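Local coordinates for cysteine desulfurase (PDB 6A6E), which catalyses, as a PLP-dependent SufS-type cysteine desulfurase, the removal of sulfur from L-cysteine, probably leaving alanine and an enzyme-bound persulfide for the Suf system, at residues Y36-N39 with A40-T43; S359-L362 with D363-G367; A399-Y402 with L403-K407; S319-L322 with L323-M326; L44-K47 with S48-E51. All coordinates share one frame; numbering follows the deposited sequence.

All five contacts are local, each joining neighbouring segments of the chain, so none encloses or crosses another. From the N terminus, contact 1 bends the chain as it leaves strand 32-36, and contact 5 follows at once, carrying it into helix 47-59. Contact 4 lies along helix 308-327, contact 2 along helix 355-366, and contact 3 forms the bend between strand 396-400 and helix 407-423. Contact 3 touches contacts 1, 4 and 5: Asn39 bonds to Ser400 and Tyr404, the Tyr404 hydroxyl also reaches Leu44, and Val401 and Lys407 pack on contact 4. Contact 2 stands apart from it. Contacts 1, 2 and 5 also meet the second subunit.

Contact 1: Y36-N39 with A40-T43; sequences YLDN and AAST
The phenol of Tyr36 reaches forward to the backbone of Ser42, and its OH donates a 2.9 Å hydrogen bond to Ser42 O. The carbonyl lies at the edge of the ring, yet the hydroxyl stands 53° out of the carbonyl plane. With CG anti to the backbone N (chi1 -172°), the ring is swung to the side on which the chain returns. Replacing this tyrosine by a phenylalanine would probably leave Ser42 O without this donor and the bend less firmly closed.

In the backbone, Ala41 N donates to Asp38 O at 3.1 Å, and Ser42 N adds a weak 3.4 Å bond to it. Asn39 ties its own segment, ND2 donating to Tyr36 O at 3.2 Å; its OD1 is taken by Tyr404. A 3.3 Å CA-H...O contact also links Asn39 CA to Ser42 O.

The remaining contacts are methyl groups against oxygens: Ala41 CB lies 3.5 Å from Asp38 OD1, and Thr43 CG2 comes 3.7 Å from Asn39 O. Asp38 OD2 forms a salt bridge with Arg371 and a hydrogen bond with His69 of the second subunit.

This buried bend belongs to the active-site region of a class-V aminotransferase fold: Ala40 O accepts a bond from Gln213 of the PLP pocket, and Ser42 OG bonds to His235, also of the pocket, and to Tyr61 of the second subunit.

Contact 2: S359-L362 with D363-G367; sequences SHIL and DENFG
His360 and Glu364, one turn apart on helix 355-366, extend alongside each other in a common direction. Their flat groups are nearly perpendicular, with ring and carboxylate planes 89° apart, and Glu364 OE2 sits at the imidazole edge, 3.1 Å from His360 NE2. The ring gets there because CG is anti to the backbone N (chi1 172°). On its other nitrogen, ND1 shares a water at 3.1 Å, which also donates weakly to Asp363 OD2; the other oxygen of that carboxylate, OD1, bonds to Thr70 of the second subunit.

A second i to i+4 pair follows, in which Ile361 CG2 lies 3.7 Å from Asn365 OD1. The same methyl lies farther from the Phe366 ring, 4.4 Å from CE1.

These side chains are spaced by the helical backbone. Glu364 N bonds to His360 O at 2.9 Å, and Asn365 N to Ile361 O likewise, whereas the Phe366 N bond to Leu362 O is weak. Beyond it, Gly367 takes a positive phi of 66° and leads into strand 368-373. Farther out, Ile361 and Leu362 pack on Ile420 of helix 407-423, and the Phe366 ring meets Tyr419 edge to face. At the ring edge, Ile361 O lies in the plane of the Phe366 ring, 3.9 Å from CD1.

Contact 3: A399-Y402 with L403-K407; sequences ASVY and LYNTK
Tyr402 and Asn405 hold each other through two hydrogen bonds at a type I beta turn. Asn405 N donates to Tyr402 O at 3.0 Å, the bond that closes the turn, and stands well above the plane of that carbonyl. In return the side-chain oxygen of Asn405 accepts from Tyr402 N at 2.9 Å; here the N-H lies in the carbonyl plane of the amide, on a lone pair of OD1. Asn405 can double back in this way because its CG is anti to the carbonyl carbon and beside the backbone N (chi1 -72°), which carries the amide toward the start of the turn. The amide is held at its other end too, since ND2 donates to Tyr36 O and bonds to Asp409 OD2; its rotation is thus fixed from both sides. OD1 also rests against the backbone of Val401, 3.4 Å from CA.

The turn joins strand 396-400 to helix 407-423, whose N-cap is Thr406, with OG1 bonded to Asp409 N.

Packing comes next. Leu403 CB lies over one face of the Tyr402 ring, displaced toward the rim, and comes 4.2 Å from CD2. Tyr404 approaches the same ring at its edge. Both hydroxyls have partners beyond the turn: that of Tyr402 bonds to Pro216 O, and that of Tyr404 to Leu44 N in addition to Asn39. Between the two rings the nearest atoms are Tyr402 CD2 and Tyr404 CE2, 4.3 Å apart.

Contact 4: S319-L322 with L323-M326; sequences SNYL and LEKM
Lys325 folds back over the Tyr321 ring one turn earlier in helix 308-327, and its chain can be traced along the phenol. CB starts beside the backbone, 3.5 Å from Tyr321 O. CG, anti to the carbonyl carbon (chi1 -67°), leans back along the helix and covers one face of the ring toward its rim, making a CH-pi contact 4.0 Å from the ring centroid and 15° off the normal. A bend at chi2 (-52°) then turns the rest of the chain along the ring toward the hydroxyl, where CE comes 3.3 Å from Tyr321 OH. NZ ends beyond the rim. There it donates to a water at 2.7 Å, and that water in turn donates to Tyr321 OH; NZ also forms a salt bridge of 3.6 Å with OE1 of the adjacent Glu324.

The phenol is held from outside as well, its OH bonding to Asp411 and Arg6. With Tyr321 replaced by alanine, the lysine methylenes would probably lose their aromatic support, the ammonium would be freer to swing, and Asp411 would lose its hydroxyl partner.

On the buried side, Leu322 and Met326 run alongside each other, with Leu322 CD1 3.9 Å from Met326 CG, and both pack on Val346 of strand 345-350. Regular i to i+4 backbone bonds, such as Lys325 N to Tyr321 O, set these spacings. The chemistry is divided accordingly: apolar groups cover the sheet, while the lysine lays CG on an aromatic face and CE by the hydroxyl, and delivers its charge to carboxylate and water.

Contact 5: L44-K47 with S48-E51; sequences LKCK and SVIE
Lys47 and Glu51 lean toward each other at an oblique angle and close a salt bridge across one helical turn, Lys47 NZ donating to Glu51 OE2 at 2.7 Å. The ammonium arrives from above the carboxylate plane, 43° out of it. Its lysine chain leaves with CG anti to the backbone N (chi1 -172°) and then bends at chi3 and chi4, which curls the tip round to the glutamate. Glu51 meets it with an extended chain that passes over Lys47 O, CG lying 3.4 Å from that oxygen.

Cys46 takes the N-cap position of helix 47-59, and the first turn is fastened by Ile50 N bonding to Cys46 O at 3.0 Å and Glu51 N to Lys47 O. The helix begins directly after the loop from strand 32-36, and the second subunit packs here, with its Leu58 against Lys47 and its Thr54 against Ile50.

The cysteine thiol is turned forward along the helix start. SG comes 3.4 Å from Ser48 OG and lies 3.9 Å from Val49 CG2; Tyr302 of helix 290-306 packs against both Cys46 and Val49. Lys45 and Ile50 meet near their bases, Lys45 CB resting 3.8 Å from Ile50 CG1. From there the lysine runs away from the helix, and its NZ bonds to Gly239 O and Thr43 O.

Contact 1: Y36-N39 with A40-T43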
# COMPACT_ATOMS: atom_id res chain seq x y z
N TYR A 36 -17.61 15.58 13.31
CA TYR A 36 -17.16 14.41 12.49
C TYR A 36 -17.57 13.12 13.15
O TYR A 36 -16.97 12.71 14.14
CB TYR A 36 -15.66 14.45 12.23
CG TYR A 36 -15.20 13.39 11.25
CD1 TYR A 36 -15.31 13.59 9.89
CD2 TYR A 36 -14.73 12.17 11.68
CE1 TYR A 36 -14.95 12.60 8.98
CE2 TYR A 36 -14.28 11.21 10.77
CZ TYR A 36 -14.41 11.41 9.44
OH TYR A 36 -13.99 10.48 8.53
N LEU A 37 -18.62 12.52 12.59
CA LEU A 37 -19.16 11.24 13.09
C LEU A 37 -19.13 10.11 12.02
O LEU A 37 -20.04 9.22 12.01
CB LEU A 37 -20.58 11.41 13.66
CG LEU A 37 -20.70 12.41 14.83
CD1 LEU A 37 -22.15 12.58 15.19
CD2 LEU A 37 -19.96 11.92 16.07
N ASP A 38 -18.09 10.11 11.19
CA ASP A 38 -17.88 9.04 10.19
C ASP A 38 -16.54 8.32 10.45
O ASP A 38 -15.84 7.88 9.53
CB ASP A 38 -17.86 9.63 8.80
CG ASP A 38 -18.05 8.58 7.71
OD1 ASP A 38 -18.62 7.48 8.03
OD2 ASP A 38 -17.66 8.90 6.56
N ASN A 39 -16.25 8.16 11.73
CA ASN A 39 -14.99 7.56 12.21
C ASN A 39 -14.79 6.10 11.83
O ASN A 39 -13.66 5.65 11.72
CB ASN A 39 -14.91 7.73 13.73
CG ASN A 39 -14.75 9.17 14.09
OD1 ASN A 39 -13.71 9.75 13.77
ND2 ASN A 39 -15.81 9.81 14.63
N ALA A 40 -15.91 5.40 11.64
CA ALA A 40 -15.93 4.03 11.25
C ALA A 40 -15.49 3.81 9.79
O ALA A 40 -15.08 2.74 9.43
CB ALA A 40 -17.31 3.53 11.46
N ALA A 41 -15.56 4.85 8.97
CA ALA A 41 -15.04 4.84 7.63
C ALA A 41 -13.55 5.21 7.60
O ALA A 41 -12.79 4.60 6.83
CB ALA A 41 -15.84 5.81 6.75
N SER A 42 -13.17 6.29 8.26
CA SER A 42 -11.78 6.64 8.48
C SER A 42 -11.69 7.72 9.54
O SER A 42 -12.71 8.32 9.92
CB SER A 42 -11.08 7.09 7.20
OG SER A 42 -9.65 6.93 7.33
N THR A 43 -10.49 7.93 10.09
CA THR A 43 -10.33 8.94 11.15
C THR A 43 -9.52 10.13 10.74
O THR A 43 -8.73 10.11 9.77
CB THR A 43 -9.72 8.31 12.41
OG1 THR A 43 -8.50 7.65 12.04
CG2 THR A 43 -10.67 7.29 13.06

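Contact 2: S359-L362 with D363-G367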
# COMPACT_ATOMS: atom_id res chain seq x y z
N SER A 359 -28.27 11.95 5.85
CA SER A 359 -26.89 12.34 5.82
C SER A 359 -26.71 13.69 5.09
O SER A 359 -25.85 14.51 5.47
CB SER A 359 -26.04 11.23 5.17
OG SER A 359 -25.94 10.12 6.03
N HIS A 360 -27.50 13.94 4.05
CA HIS A 360 -27.33 15.14 3.30
C HIS A 360 -27.67 16.35 4.20
O HIS A 360 -26.91 17.27 4.32
CB HIS A 360 -28.18 15.17 2.02
CG HIS A 360 -28.13 16.51 1.38
ND1 HIS A 360 -27.05 16.94 0.67
CD2 HIS A 360 -28.97 17.59 1.49
CE1 HIS A 360 -27.23 18.22 0.33
NE2 HIS A 360 -28.39 18.63 0.81
N ILE A 361 -28.83 16.30 4.86
CA ILE A 361 -29.30 17.45 5.68
C ILE A 361 -28.39 17.62 6.89
O ILE A 361 -27.94 18.73 7.18
CB ILE A 361 -30.79 17.30 6.09
CG1 ILE A 361 -31.70 17.40 4.88
CG2 ILE A 361 -31.15 18.37 7.12
CD1 ILE A 361 -33.08 16.75 5.05
N LEU A 362 -28.00 16.52 7.52
CA LEU A 362 -27.02 16.58 8.66
C LEU A 362 -25.77 17.31 8.30
O LEU A 362 -25.32 18.26 9.05
CB LEU A 362 -26.69 15.19 9.22
CG LEU A 362 -27.82 14.57 10.01
CD1 LEU A 362 -27.41 13.22 10.55
CD2 LEU A 362 -28.14 15.48 11.16
N ASP A 363 -25.24 17.00 7.12
CA ASP A 363 -24.03 17.66 6.63
C ASP A 363 -24.22 19.16 6.19
O ASP A 363 -23.47 20.05 6.60
CB ASP A 363 -23.43 16.85 5.44
CG ASP A 363 -22.31 17.60 4.72
OD1 ASP A 363 -21.23 17.90 5.28
OD2 ASP A 363 -22.50 17.91 3.54
N GLU A 364 -25.22 19.43 5.37
CA GLU A 364 -25.33 20.78 4.82
C GLU A 364 -25.83 21.76 5.91
O GLU A 364 -25.27 22.85 6.08
CB GLU A 364 -26.22 20.78 3.60
CG GLU A 364 -25.73 21.76 2.55
CD GLU A 364 -26.83 22.15 1.61
OE1 GLU A 364 -27.45 23.20 1.88
OE2 GLU A 364 -27.08 21.40 0.62
N ASN A 365 -26.80 21.33 6.69
CA ASN A 365 -27.49 22.22 7.64
C ASN A 365 -27.00 22.12 9.06
O ASN A 365 -27.32 22.99 9.84
CB ASN A 365 -29.00 21.99 7.59
CG ASN A 365 -29.54 22.20 6.17
OD1 ASN A 365 -29.72 21.26 5.40
ND2 ASN A 365 -29.70 23.45 5.79
N PHE A 366 -26.22 21.07 9.41
CA PHE A 366 -25.69 20.96 10.79
C PHE A 366 -24.19 20.66 10.89
O PHE A 366 -23.68 20.56 11.97
CB PHE A 366 -26.44 19.91 11.57
CG PHE A 366 -27.86 20.25 11.78
CD1 PHE A 366 -28.82 19.94 10.80
CD2 PHE A 366 -28.25 20.86 12.96
CE1 PHE A 366 -30.15 20.29 11.00
CE2 PHE A 366 -29.57 21.21 13.16
CZ PHE A 366 -30.53 20.93 12.20
N GLY A 367 -23.50 20.57 9.76
CA GLY A 367 -22.04 20.31 9.72
C GLY A 367 -21.61 18.91 10.23
O GLY A 367 -20.43 18.67 10.50
O HOH W 1 -24.12 16.11 1.09

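Contact 3: A399-Y402 with L403-K407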
# COMPACT_ATOMS: atom_id res chain seq x y z
N ALA A 399 -23.71 6.79 12.46
CA ALA A 399 -22.93 7.73 13.23
C ALA A 399 -21.93 6.94 14.11
O ALA A 399 -22.30 6.02 14.81
CB ALA A 399 -23.79 8.64 14.09
N SER A 400 -20.68 7.35 14.06
CA SER A 400 -19.60 6.63 14.73
C SER A 400 -18.68 7.62 15.44
O SER A 400 -18.34 8.67 14.88
CB SER A 400 -18.88 5.76 13.70
OG SER A 400 -18.39 6.52 12.58
N VAL A 401 -18.26 7.27 16.67
CA VAL A 401 -17.51 8.17 17.53
C VAL A 401 -16.07 7.69 17.71
O VAL A 401 -15.78 6.49 17.60
CB VAL A 401 -18.14 8.33 18.95
CG1 VAL A 401 -19.46 9.04 18.86
CG2 VAL A 401 -18.41 6.98 19.63
N TYR A 402 -15.19 8.66 18.02
CA TYR A 402 -13.80 8.34 18.33
C TYR A 402 -13.22 9.44 19.24
O TYR A 402 -13.96 10.26 19.81
CB TYR A 402 -12.99 8.17 17.01
CG TYR A 402 -11.67 7.39 17.19
CD1 TYR A 402 -11.64 6.16 17.82
CD2 TYR A 402 -10.48 7.86 16.70
CE1 TYR A 402 -10.49 5.43 17.98
CE2 TYR A 402 -9.30 7.13 16.85
CZ TYR A 402 -9.31 5.92 17.50
OH TYR A 402 -8.14 5.21 17.65
N LEU A 403 -11.89 9.45 19.37
CA LEU A 403 -11.18 10.13 20.42
C LEU A 403 -11.56 11.59 20.64
O LEU A 403 -11.80 12.02 21.79
CB LEU A 403 -9.67 10.09 20.11
CG LEU A 403 -8.75 10.84 21.06
CD1 LEU A 403 -8.95 10.24 22.44
CD2 LEU A 403 -7.30 10.75 20.67
N TYR A 404 -11.57 12.35 19.54
CA TYR A 404 -11.74 13.77 19.51
C TYR A 404 -13.27 14.15 19.46
O TYR A 404 -13.61 15.31 19.23
CB TYR A 404 -10.98 14.39 18.28
CG TYR A 404 -11.11 13.50 17.02
CD1 TYR A 404 -12.36 13.28 16.40
CD2 TYR A 404 -10.00 12.81 16.53
CE1 TYR A 404 -12.50 12.42 15.32
CE2 TYR A 404 -10.12 11.91 15.44
CZ TYR A 404 -11.36 11.72 14.84
OH TYR A 404 -11.48 10.85 13.83
N ASN A 405 -14.17 13.21 19.62
CA ASN A 405 -15.59 13.55 19.71
C ASN A 405 -16.01 13.89 21.16
O ASN A 405 -15.34 13.53 22.12
CB ASN A 405 -16.50 12.44 19.16
CG ASN A 405 -16.43 12.31 17.64
OD1 ASN A 405 -16.16 11.21 17.13
ND2 ASN A 405 -16.67 13.43 16.90
N THR A 406 -17.12 14.61 21.28
CA THR A 406 -17.65 15.08 22.58
C THR A 406 -19.12 14.74 22.72
O THR A 406 -19.80 14.35 21.75
CB THR A 406 -17.51 16.61 22.73
OG1 THR A 406 -18.38 17.27 21.79
CG2 THR A 406 -16.05 17.05 22.54
N LYS A 407 -19.63 14.88 23.92
CA LYS A 407 -21.06 14.74 24.11
C LYS A 407 -21.81 15.82 23.42
O LYS A 407 -22.88 15.59 22.90
CB LYS A 407 -21.41 14.72 25.58
CG LYS A 407 -21.10 13.37 26.17
CD LYS A 407 -21.34 13.37 27.66
CE LYS A 407 -21.39 11.97 28.21
NZ LYS A 407 -20.65 12.00 29.49

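Contact 4: S319-L322 with L323-M326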
# COMPACT_ATOMS: atom_id res chain seq x y z
N SER A 319 -19.92 6.21 23.49
CA SER A 319 -20.78 5.20 22.90
C SER A 319 -22.06 4.98 23.68
O SER A 319 -23.14 4.83 23.06
CB SER A 319 -20.09 3.83 22.80
OG SER A 319 -18.90 3.89 22.06
N ASN A 320 -21.94 4.88 25.00
CA ASN A 320 -23.10 4.72 25.87
C ASN A 320 -24.03 5.91 25.74
O ASN A 320 -25.19 5.72 25.56
CB ASN A 320 -22.70 4.53 27.31
CG ASN A 320 -21.91 3.26 27.50
OD1 ASN A 320 -21.99 2.34 26.71
ND2 ASN A 320 -21.14 3.20 28.55
N TYR A 321 -23.51 7.12 25.81
CA TYR A 321 -24.30 8.33 25.58
C TYR A 321 -24.97 8.40 24.17
O TYR A 321 -26.13 8.76 24.03
CB TYR A 321 -23.43 9.53 25.79
CG TYR A 321 -24.18 10.85 25.83
CD1 TYR A 321 -24.90 11.27 26.99
CD2 TYR A 321 -24.11 11.71 24.76
CE1 TYR A 321 -25.56 12.49 27.00
CE2 TYR A 321 -24.78 12.92 24.74
CZ TYR A 321 -25.48 13.32 25.86
OH TYR A 321 -26.06 14.57 25.78
N LEU A 322 -24.24 8.05 23.12
CA LEU A 322 -24.83 8.04 21.77
C LEU A 322 -25.97 7.04 21.74
O LEU A 322 -27.08 7.37 21.29
CB LEU A 322 -23.77 7.66 20.70
CG LEU A 322 -24.29 7.39 19.29
CD1 LEU A 322 -24.95 8.66 18.71
CD2 LEU A 322 -23.11 6.93 18.40
N LEU A 323 -25.73 5.82 22.20
CA LEU A 323 -26.78 4.83 22.13
C LEU A 323 -28.01 5.21 23.01
O LEU A 323 -29.14 5.06 22.57
CB LEU A 323 -26.23 3.49 22.52
CG LEU A 323 -27.16 2.30 22.30
CD1 LEU A 323 -27.24 1.93 20.83
CD2 LEU A 323 -26.60 1.12 23.06
N GLU A 324 -27.79 5.76 24.21
CA GLU A 324 -28.87 6.27 25.09
C GLU A 324 -29.74 7.33 24.41
O GLU A 324 -30.95 7.24 24.42
CB GLU A 324 -28.27 6.86 26.36
CG GLU A 324 -29.25 7.43 27.36
CD GLU A 324 -28.53 8.28 28.41
OE1 GLU A 324 -28.49 9.52 28.24
OE2 GLU A 324 -27.97 7.70 29.36
N LYS A 325 -29.10 8.36 23.85
CA LYS A 325 -29.82 9.42 23.22
C LYS A 325 -30.58 8.93 21.99
O LYS A 325 -31.67 9.47 21.70
CB LYS A 325 -28.89 10.57 22.84
CG LYS A 325 -28.30 11.30 24.03
CD LYS A 325 -29.39 11.75 25.00
CE LYS A 325 -28.90 12.85 25.88
NZ LYS A 325 -29.51 12.77 27.24
N MET A 326 -30.02 7.95 21.27
CA MET A 326 -30.66 7.46 20.06
C MET A 326 -31.87 6.65 20.43
O MET A 326 -32.90 6.76 19.79
CB MET A 326 -29.76 6.64 19.15
CG MET A 326 -28.67 7.48 18.50
SD MET A 326 -29.20 8.68 17.28
CE MET A 326 -29.95 7.50 16.20
O HOH W 2 -28.28 15.04 27.88

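Contact 5: L44-K47 with S48-E51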
# COMPACT_ATOMS: atom_id res chain seq x y z
N LEU A 44 -9.65 11.17 11.54
CA LEU A 44 -8.97 12.45 11.28
C LEU A 44 -7.53 12.33 11.79
O LEU A 44 -7.24 11.46 12.63
CB LEU A 44 -9.69 13.58 12.02
CG LEU A 44 -11.15 13.86 11.72
CD1 LEU A 44 -11.59 15.01 12.61
CD2 LEU A 44 -11.45 14.16 10.26
N LYS A 45 -6.65 13.18 11.27
CA LYS A 45 -5.21 13.08 11.54
C LYS A 45 -4.70 14.12 12.51
O LYS A 45 -5.12 15.28 12.53
CB LYS A 45 -4.41 13.18 10.23
CG LYS A 45 -4.90 12.29 9.08
CD LYS A 45 -5.20 10.85 9.51
CE LYS A 45 -5.72 10.00 8.37
NZ LYS A 45 -6.34 8.77 8.95
N CYS A 46 -3.75 13.66 13.31
CA CYS A 46 -3.11 14.42 14.35
C CYS A 46 -1.97 15.23 13.78
O CYS A 46 -1.10 14.70 13.09
CB CYS A 46 -2.60 13.45 15.41
SG CYS A 46 -1.58 14.27 16.61
N LYS A 47 -1.95 16.53 14.04
CA LYS A 47 -0.94 17.40 13.45
C LYS A 47 0.48 17.01 13.85
O LYS A 47 1.35 16.95 13.00
CB LYS A 47 -1.19 18.82 13.86
CG LYS A 47 -0.31 19.82 13.16
CD LYS A 47 -0.93 21.21 13.34
CE LYS A 47 0.07 22.16 13.94
NZ LYS A 47 1.02 22.56 12.89
N SER A 48 0.70 16.67 15.11
CA SER A 48 2.06 16.37 15.54
C SER A 48 2.55 15.08 14.91
O SER A 48 3.72 14.98 14.56
CB SER A 48 2.18 16.36 17.08
OG SER A 48 1.53 15.24 17.68
N VAL A 49 1.65 14.10 14.71
CA VAL A 49 2.05 12.84 14.05
C VAL A 49 2.41 13.11 12.61
O VAL A 49 3.44 12.62 12.11
CB VAL A 49 0.95 11.77 14.14
CG1 VAL A 49 1.22 10.58 13.21
CG2 VAL A 49 0.80 11.35 15.59
N ILE A 50 1.58 13.88 11.94
CA ILE A 50 1.83 14.14 10.54
C ILE A 50 3.11 14.95 10.33
O ILE A 50 3.83 14.74 9.33
CB ILE A 50 0.59 14.86 9.89
CG1 ILE A 50 -0.65 13.94 9.97
CG2 ILE A 50 0.88 15.25 8.47
CD1 ILE A 50 -0.56 12.63 9.23
N GLU A 51 3.43 15.87 11.27
CA GLU A 51 4.69 16.63 11.24
C GLU A 51 5.89 15.70 11.38
O GLU A 51 6.94 15.92 10.80
CB GLU A 51 4.75 17.74 12.36
CG GLU A 51 3.88 18.92 11.99
CD GLU A 51 3.79 20.04 13.06
OE1 GLU A 51 4.09 19.82 14.27
OE2 GLU A 51 3.37 21.17 12.65